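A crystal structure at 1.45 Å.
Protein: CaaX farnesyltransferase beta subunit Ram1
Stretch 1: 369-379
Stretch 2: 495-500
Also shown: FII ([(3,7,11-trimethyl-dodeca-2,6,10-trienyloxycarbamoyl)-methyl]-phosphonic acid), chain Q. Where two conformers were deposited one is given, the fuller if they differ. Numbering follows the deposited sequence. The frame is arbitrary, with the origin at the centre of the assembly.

Stretch 1 (369-379) SHWVGNCWPLV
Stretch 2 495-500: HPIFVI

Stretch 1 is helical at both ends. Residues 369-371 belong to a helix that begins earlier in the chain, and a second helix runs on past Val 379. Asn 374 N bonds to His 370 O at 2.8 Å, and Val 379 N to Cys 375 O at 2.9 Å. Gly 373 sits where a CB would clash with Ser 369 O.

Stretch 2 is a compact irregular turn. Residues 496-498 have helical phi/psi without the regular bonds, and Val 499 takes positive values (60/42). His 495 N to Ile 500 O (2.8 Å) and Val 499 N to His 495 O (2.9 Å) close the turn. Ile 497 N also bonds to His 495 ND1 at 3.1 Å.

The closest CA atoms across the contact belong to Asn 374 and Pro 496, 5.8 Å apart. No hydrogen bond crosses; the fit is one of shape, burying 267 Å² in total.

Pro 496 is the main bump. Its CB points toward stretch 1 and enters a hollow lined by Asn 374, Pro 377 and Leu 378. Pro 496 CB lies 4.1 Å from Asn 374 OD1, 4.3 Å from Pro 377 CG and 4.2 Å from Leu 378 CD2. Leu 378 (m, t) starts sideways, but its end reaches in, and CD2 also meets Ile 497 CG1 at 4.1 Å. Ile 497 is m, t.

The second fit joins Val 499 (t) and His 370 (t, chi2 62°). Val 499 CG1 lies over one face of the His 370 ring, 4.2 Å from the ring centroid, a CH-pi contact. Val 499 CG2 comes 3.6 Å from His 370 CE1. Asn 374 (m, chi2 -43°) bonds to the same ring: its ND2 donates to His 370 ND1 at 2.9 Å, almost straight (178°).

Trp 371 (m) instead meets the ligand, with CH2 3.6 Å from FII C10.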

# COMPACT_ATOMS: atom_id res chain seq x y z
N SER B 369 -0.20 3.75 9.75
CA SER B 369 -0.88 3.19 10.91
C SER B 369 -2.01 2.27 10.46
O SER B 369 -2.27 1.23 11.12
CB SER B 369 -1.47 4.33 11.76
OG SER B 369 -0.45 5.26 12.05
N HIS B 370 -2.66 2.58 9.32
CA HIS B 370 -3.55 1.65 8.68
C HIS B 370 -2.85 0.67 7.77
O HIS B 370 -2.94 -0.57 7.97
CB HIS B 370 -4.62 2.36 7.88
CG HIS B 370 -5.33 1.42 6.97
ND1 HIS B 370 -6.08 0.35 7.46
CD2 HIS B 370 -5.37 1.33 5.60
CE1 HIS B 370 -6.53 -0.36 6.42
NE2 HIS B 370 -6.11 0.21 5.29
N TRP B 371 -2.07 1.14 6.79
CA TRP B 371 -1.63 0.16 5.75
C TRP B 371 -0.76 -0.92 6.37
O TRP B 371 -0.90 -2.09 6.00
CB TRP B 371 -0.86 0.87 4.62
CG TRP B 371 -1.68 1.95 3.93
CD1 TRP B 371 -1.45 3.30 3.95
CD2 TRP B 371 -2.88 1.76 3.19
NE1 TRP B 371 -2.43 3.97 3.26
CE2 TRP B 371 -3.34 3.05 2.78
CE3 TRP B 371 -3.61 0.64 2.81
CZ2 TRP B 371 -4.53 3.24 2.06
CZ3 TRP B 371 -4.78 0.82 2.10
CH2 TRP B 371 -5.22 2.12 1.71
N VAL B 372 0.20 -0.54 7.25
CA VAL B 372 1.00 -1.55 7.94
C VAL B 372 0.22 -2.07 9.16
O VAL B 372 0.18 -3.29 9.37
CB VAL B 372 2.37 -0.96 8.34
CG1 VAL B 372 3.12 -1.90 9.25
CG2 VAL B 372 3.19 -0.65 7.07
N GLY B 373 -0.41 -1.18 9.95
CA GLY B 373 -1.04 -1.62 11.22
C GLY B 373 -2.07 -2.71 10.97
O GLY B 373 -2.13 -3.71 11.70
N ASN B 374 -2.90 -2.56 9.93
CA ASN B 374 -3.95 -3.54 9.67
C ASN B 374 -3.47 -4.76 8.93
O ASN B 374 -4.25 -5.73 8.76
CB ASN B 374 -5.16 -2.89 9.00
CG ASN B 374 -6.14 -2.34 10.04
OD1 ASN B 374 -6.40 -3.04 11.07
ND2 ASN B 374 -6.74 -1.18 9.79
N CYS B 375 -2.17 -4.80 8.53
CA CYS B 375 -1.62 -6.11 8.16
C CYS B 375 -1.54 -7.03 9.37
O CYS B 375 -1.60 -8.27 9.24
CB CYS B 375 -0.21 -6.03 7.59
SG CYS B 375 -0.17 -5.31 5.91
N TRP B 376 -1.38 -6.45 10.57
CA TRP B 376 -1.12 -7.30 11.74
C TRP B 376 -2.27 -8.25 12.13
O TRP B 376 -2.02 -9.44 12.37
CB TRP B 376 -0.66 -6.47 12.96
CG TRP B 376 0.80 -6.07 12.75
CD1 TRP B 376 1.32 -4.78 12.52
CD2 TRP B 376 1.94 -6.96 12.72
NE1 TRP B 376 2.71 -4.85 12.38
CE2 TRP B 376 3.11 -6.16 12.49
CE3 TRP B 376 2.08 -8.36 12.84
CZ2 TRP B 376 4.39 -6.70 12.41
CZ3 TRP B 376 3.38 -8.92 12.71
CH2 TRP B 376 4.50 -8.08 12.52
N PRO B 377 -3.53 -7.77 12.17
CA PRO B 377 -4.60 -8.75 12.47
C PRO B 377 -4.68 -9.83 11.40
O PRO B 377 -5.07 -10.97 11.74
CB PRO B 377 -5.89 -7.90 12.47
CG PRO B 377 -5.47 -6.46 12.54
CD PRO B 377 -4.00 -6.37 12.14
N LEU B 378 -4.36 -9.49 10.16
CA LEU B 378 -4.44 -10.49 9.08
C LEU B 378 -3.34 -11.53 9.28
O LEU B 378 -3.61 -12.76 9.23
CB LEU B 378 -4.26 -9.83 7.69
CG LEU B 378 -5.32 -8.75 7.45
CD1 LEU B 378 -5.05 -8.09 6.04
CD2 LEU B 378 -6.77 -9.21 7.55
N VAL B 379 -2.09 -11.09 9.53
CA VAL B 379 -0.99 -12.06 9.70
C VAL B 379 -1.22 -12.85 11.00
O VAL B 379 -1.01 -14.07 11.08
CB VAL B 379 0.37 -11.32 9.72
CG1 VAL B 379 1.56 -12.28 10.20
CG2 VAL B 379 0.63 -10.78 8.28
N HIS B 495 -13.49 -3.07 10.37
CA HIS B 495 -13.18 -4.38 9.83
C HIS B 495 -11.79 -4.32 9.16
O HIS B 495 -11.53 -3.44 8.35
CB HIS B 495 -14.23 -4.67 8.75
CG HIS B 495 -14.27 -6.08 8.29
ND1 HIS B 495 -13.26 -6.66 7.54
CD2 HIS B 495 -15.19 -7.05 8.51
CE1 HIS B 495 -13.57 -7.92 7.29
NE2 HIS B 495 -14.73 -8.20 7.91
N PRO B 496 -10.89 -5.24 9.50
CA PRO B 496 -9.52 -5.09 8.94
C PRO B 496 -9.40 -5.28 7.42
O PRO B 496 -8.42 -4.81 6.86
CB PRO B 496 -8.68 -6.13 9.64
CG PRO B 496 -9.69 -6.92 10.47
CD PRO B 496 -11.06 -6.29 10.50
N ILE B 497 -10.34 -5.98 6.78
CA ILE B 497 -10.28 -6.10 5.32
C ILE B 497 -11.06 -4.96 4.64
O ILE B 497 -10.56 -4.38 3.67
CB ILE B 497 -10.95 -7.41 4.85
CG1 ILE B 497 -10.18 -8.59 5.42
CG2 ILE B 497 -11.01 -7.49 3.34
CD1 ILE B 497 -10.85 -9.95 5.11
N PHE B 498 -12.26 -4.62 5.13
CA PHE B 498 -13.15 -3.68 4.40
C PHE B 498 -12.93 -2.25 4.83
O PHE B 498 -13.38 -1.32 4.14
CB PHE B 498 -14.62 -4.05 4.57
CG PHE B 498 -14.93 -5.43 3.98
CD1 PHE B 498 -14.72 -5.65 2.62
CD2 PHE B 498 -15.35 -6.52 4.81
CE1 PHE B 498 -14.97 -6.89 2.05
CE2 PHE B 498 -15.61 -7.78 4.23
CZ PHE B 498 -15.43 -7.98 2.83
N VAL B 499 -12.29 -2.02 5.99
CA VAL B 499 -11.96 -0.63 6.39
C VAL B 499 -13.18 0.28 6.53
O VAL B 499 -13.19 1.45 6.14
CB VAL B 499 -10.81 0.01 5.52
CG1 VAL B 499 -10.06 1.03 6.41
CG2 VAL B 499 -9.82 -1.04 5.04
N ILE B 500 -14.22 -0.30 7.13
CA ILE B 500 -15.46 0.34 7.55
C ILE B 500 -15.95 -0.44 8.76
O ILE B 500 -15.45 -1.53 9.05
CB ILE B 500 -16.56 0.27 6.41
CG1 ILE B 500 -16.71 -1.15 5.84
CG2 ILE B 500 -16.25 1.31 5.29
CD1 ILE B 500 -17.92 -1.25 4.86
C1 FII Q . -6.58 0.79 -1.59
C2 FII Q . -5.45 1.67 -2.06
C6 FII Q . -5.75 2.52 -3.21
C10 FII Q . -4.08 1.32 -1.63
C11 FII Q . -2.83 2.06 -2.10
C12 FII Q . -2.43 3.06 -0.98
C15 FII Q . -1.00 3.59 -0.98
C18 FII Q . -0.57 4.58 0.09
C22 FII Q . -0.27 3.46 -2.28
C23 FII Q . 1.23 3.63 -2.18
C24 FII Q . 1.87 3.75 -3.51
C27 FII Q . 3.23 4.35 -3.40
C30 FII Q . 4.36 3.36 -3.19
C34 FII Q . 3.41 5.63 -4.12
C35 FII Q . 4.77 6.25 -4.36
O36 FII Q . 4.90 7.47 -3.65
N42 FII Q . 4.68 7.40 -2.30
C43 FII Q . 5.88 7.38 -1.57
O44 FII Q . 7.02 7.36 -2.07
C45 FII Q . 5.65 7.39 -0.07
P46 FII Q . 6.94 6.44 0.90
O49 FII Q . 7.10 5.14 0.20
O50 FII Q . 8.17 7.29 0.98
O51 FII Q . 6.25 6.30 2.27